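Local structure of cpftsy (Physcomitrella patens, 4AK9) at residues P182-V187 and M218-G223. The protein probably acts as the chloroplast signal recognition particle receptor, a SIMIBI-class GTPase that helps deliver proteins during chloroplast biogenesis. Numbering follows the deposited sequence.
Sequences PRPAAV and MEELRG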
ATOM      1  N   PRO A 182     -10.904 -36.451 -10.008  1.00 61.74           N
ATOM      2  CA  PRO A 182     -10.386 -35.248 -10.678  1.00 65.39           C
ATOM      3  C   PRO A 182      -9.216 -34.608  -9.914  1.00 58.92           C
ATOM      4  O   PRO A 182      -9.414 -33.737  -9.056  1.00 59.16           O
ATOM      5  CB  PRO A 182     -11.600 -34.306 -10.705  1.00 61.16           C
ATOM      6  CG  PRO A 182     -12.481 -34.784  -9.588  1.00 64.66           C
ATOM      7  CD  PRO A 182     -12.284 -36.271  -9.520  1.00 64.68           C
ATOM      8  N   ARG A 183      -8.003 -35.053 -10.229  1.00 55.48           N
ATOM      9  CA  ARG A 183      -6.808 -34.526  -9.585  1.00 49.74           C
ATOM     10  C   ARG A 183      -6.015 -33.742 -10.605  1.00 43.84           C
ATOM     11  O   ARG A 183      -5.834 -34.183 -11.738  1.00 45.02           O
ATOM     12  CB  ARG A 183      -5.930 -35.646  -9.030  1.00 56.58           C
ATOM     13  CG  ARG A 183      -6.689 -36.890  -8.626  1.00 65.00           C
ATOM     14  CD  ARG A 183      -7.786 -36.564  -7.627  1.00 66.56           C
ATOM     15  NE  ARG A 183      -7.332 -36.632  -6.247  1.00 74.39           N
ATOM     16  CZ  ARG A 183      -8.110 -36.373  -5.203  1.00 86.32           C
ATOM     17  NH1 ARG A 183      -9.377 -36.011  -5.392  1.00 79.43           N
ATOM     18  NH2 ARG A 183      -7.622 -36.468  -3.973  1.00 87.80           N
ATOM     19  N   PRO A 184      -5.524 -32.579 -10.191  1.00 41.07           N
ATOM     20  CA  PRO A 184      -4.799 -31.601 -11.010  1.00 43.28           C
ATOM     21  C   PRO A 184      -3.535 -32.175 -11.614  1.00 32.53           C
ATOM     22  O   PRO A 184      -3.305 -31.971 -12.807  1.00 30.26           O
ATOM     23  CB  PRO A 184      -4.421 -30.514  -9.999  1.00 41.76           C
ATOM     24  CG  PRO A 184      -5.401 -30.675  -8.894  1.00 43.91           C
ATOM     25  CD  PRO A 184      -5.703 -32.124  -8.806  1.00 45.66           C
ATOM     26  N   ALA A 185      -2.737 -32.866 -10.803  1.00 33.62           N
ATOM     27  CA  ALA A 185      -1.484 -33.451 -11.290  1.00 34.07           C
ATOM     28  C   ALA A 185      -1.709 -34.367 -12.497  1.00 31.69           C
ATOM     29  O   ALA A 185      -0.961 -34.286 -13.485  1.00 33.43           O
ATOM     30  CB  ALA A 185      -0.749 -34.183 -10.161  1.00 35.68           C
ATOM     31  N   ALA A 186      -2.755 -35.197 -12.436  1.00 36.26           N
ATOM     32  CA  ALA A 186      -3.072 -36.111 -13.535  1.00 38.05           C
ATOM     33  C   ALA A 186      -3.512 -35.374 -14.807  1.00 33.33           C
ATOM     34  O   ALA A 186      -3.182 -35.792 -15.918  1.00 33.65           O
ATOM     35  CB  ALA A 186      -4.120 -37.122 -13.109  1.00 39.79           C
ATOM     36  N   VAL A 187      -4.267 -34.289 -14.638  1.00 35.11           N
ATOM     37  CA  VAL A 187      -4.675 -33.463 -15.769  1.00 31.22           C
ATOM     38  C   VAL A 187      -3.460 -32.851 -16.432  1.00 27.92           C
ATOM     39  O   VAL A 187      -3.334 -32.866 -17.666  1.00 31.02           O
ATOM     40  CB  VAL A 187      -5.616 -32.309 -15.316  1.00 37.03           C
ATOM     41  CG1 VAL A 187      -5.921 -31.360 -16.487  1.00 37.16           C
ATOM     42  CG2 VAL A 187      -6.890 -32.875 -14.725  1.00 39.50           C
ATOM     43  N   MET A 218      -0.413 -26.578  -0.777  1.00 34.05           N
ATOM     44  CA  MET A 218       1.013 -26.457  -1.059  1.00 34.88           C
ATOM     45  C   MET A 218       1.495 -27.748  -1.678  1.00 32.00           C
ATOM     46  O   MET A 218       2.225 -27.743  -2.677  1.00 28.46           O
ATOM     47  CB  MET A 218       1.814 -26.190   0.217  1.00 36.08           C
ATOM     48  CG  MET A 218       3.322 -26.237  -0.013  1.00 43.88           C
ATOM     49  SD  MET A 218       4.310 -26.374   1.509  1.00 58.15           S
ATOM     50  CE  MET A 218       3.588 -25.025   2.457  1.00 55.44           C
ATOM     51  N   GLU A 219       1.058 -28.849  -1.090  1.00 33.03           N
ATOM     52  CA  GLU A 219       1.524 -30.134  -1.538  1.00 34.70           C
ATOM     53  C   GLU A 219       1.000 -30.448  -2.921  1.00 29.49           C
ATOM     54  O   GLU A 219       1.708 -31.037  -3.740  1.00 30.50           O
ATOM     55  CB  GLU A 219       1.152 -31.221  -0.538  1.00 35.61           C
ATOM     56  CG  GLU A 219       1.863 -32.536  -0.814  1.00 44.39           C
ATOM     57  CD  GLU A 219       3.336 -32.349  -1.229  1.00 48.02           C
ATOM     58  OE1 GLU A 219       4.089 -31.647  -0.500  1.00 46.48           O
ATOM     59  OE2 GLU A 219       3.740 -32.908  -2.290  1.00 44.00           O
ATOM     60  N   GLU A 220      -0.244 -30.046  -3.192  1.00 29.13           N
ATOM     61  CA  GLU A 220      -0.844 -30.229  -4.499  1.00 26.91           C
ATOM     62  C   GLU A 220      -0.115 -29.472  -5.607  1.00 27.65           C
ATOM     63  O   GLU A 220       0.102 -29.998  -6.712  1.00 23.07           O
ATOM     64  CB  GLU A 220      -2.333 -29.837  -4.459  1.00 33.29           C
ATOM     65  CG  GLU A 220      -3.040 -29.971  -5.814  1.00 39.15           C
ATOM     66  CD  GLU A 220      -4.474 -29.446  -5.798  1.00 49.57           C
ATOM     67  OE1 GLU A 220      -5.245 -29.820  -4.876  1.00 55.98           O
ATOM     68  OE2 GLU A 220      -4.828 -28.656  -6.709  1.00 49.13           O
ATOM     69  N   LEU A 221       0.274 -28.229  -5.330  1.00 23.74           N
ATOM     70  CA  LEU A 221       0.995 -27.474  -6.341  1.00 24.33           C
ATOM     71  C   LEU A 221       2.362 -28.099  -6.607  1.00 21.06           C
ATOM     72  O   LEU A 221       2.797 -28.190  -7.769  1.00 22.85           O
ATOM     73  CB  LEU A 221       1.138 -26.007  -5.902  1.00 19.90           C
ATOM     74  CG  LEU A 221       1.828 -25.011  -6.841  1.00 28.62           C
ATOM     75  CD1 LEU A 221       1.364 -25.109  -8.327  1.00 28.70           C
ATOM     76  CD2 LEU A 221       1.600 -23.585  -6.270  1.00 31.01           C
ATOM     77  N   ARG A 222       3.052 -28.513  -5.545  1.00 23.37           N
ATOM     78  CA  ARG A 222       4.363 -29.144  -5.739  1.00 24.78           C
ATOM     79  C   ARG A 222       4.209 -30.447  -6.517  1.00 23.27           C
ATOM     80  O   ARG A 222       5.047 -30.783  -7.360  1.00 25.85           O
ATOM     81  CB  ARG A 222       5.018 -29.414  -4.396  1.00 20.66           C
ATOM     82  CG  ARG A 222       5.373 -28.162  -3.652  1.00 25.79           C
ATOM     83  CD  ARG A 222       6.253 -28.450  -2.467  1.00 29.63           C
ATOM     84  NE  ARG A 222       6.993 -27.248  -2.059  1.00 35.98           N
ATOM     85  CZ  ARG A 222       7.091 -26.851  -0.799  1.00 36.51           C
ATOM     86  NH1 ARG A 222       6.463 -27.572   0.110  1.00 45.01           N
ATOM     87  NH2 ARG A 222       7.806 -25.767  -0.442  1.00 27.79           N
ATOM     88  N   GLY A 223       3.125 -31.165  -6.228  1.00 24.89           N
ATOM     89  CA  GLY A 223       2.811 -32.412  -6.913  1.00 25.76           C
ATOM     90  C   GLY A 223       2.554 -32.186  -8.389  1.00 29.55           C
ATOM     91  O   GLY A 223       2.898 -33.029  -9.227  1.00 25.96           O
TER
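The CA atoms of A185 and G223 are the nearest pair between 182-187 and 218-223, 6.2 Å apart, where the first turn of helix 184-197 meets the body of helix 215-231. The methyl of A185 faces the neighbouring helix and meets the backbone carbonyl of G223, its CB lying 3.9 Å from G223 O, a van der Waals contact. One turn earlier, E220 supplies the reach. Its CG stands anti to the backbone N (chi1 179°) and the chain stays extended through chi2 (-174°), which carries the carboxylate across to P184. There OE2 presses on CG of the P184 ring at a tight 3.0 Å, a contact and not a hydrogen bond, and the carbon CD of E220 is 3.5 Å from the same ring atom, the two side chains crossing at about a right angle. OE2 also has a weak hydrogen bond with S208 OG. With an alanine in place of E220, the P184 ring would probably lose its carboxylate neighbour and S208 its weak partner. P184 on C224 and A185 on A227 continue the contact between these two helices of the SRP54-type GTPase domain, while T154 is a loop neighbour of P184. With 137 Å² buried, the segments meet in a small, mainly non-polar contact without a direct polar bond between them; the E220 carboxylate meets the proline by its OE2 and also has S208 as a weak polar partner.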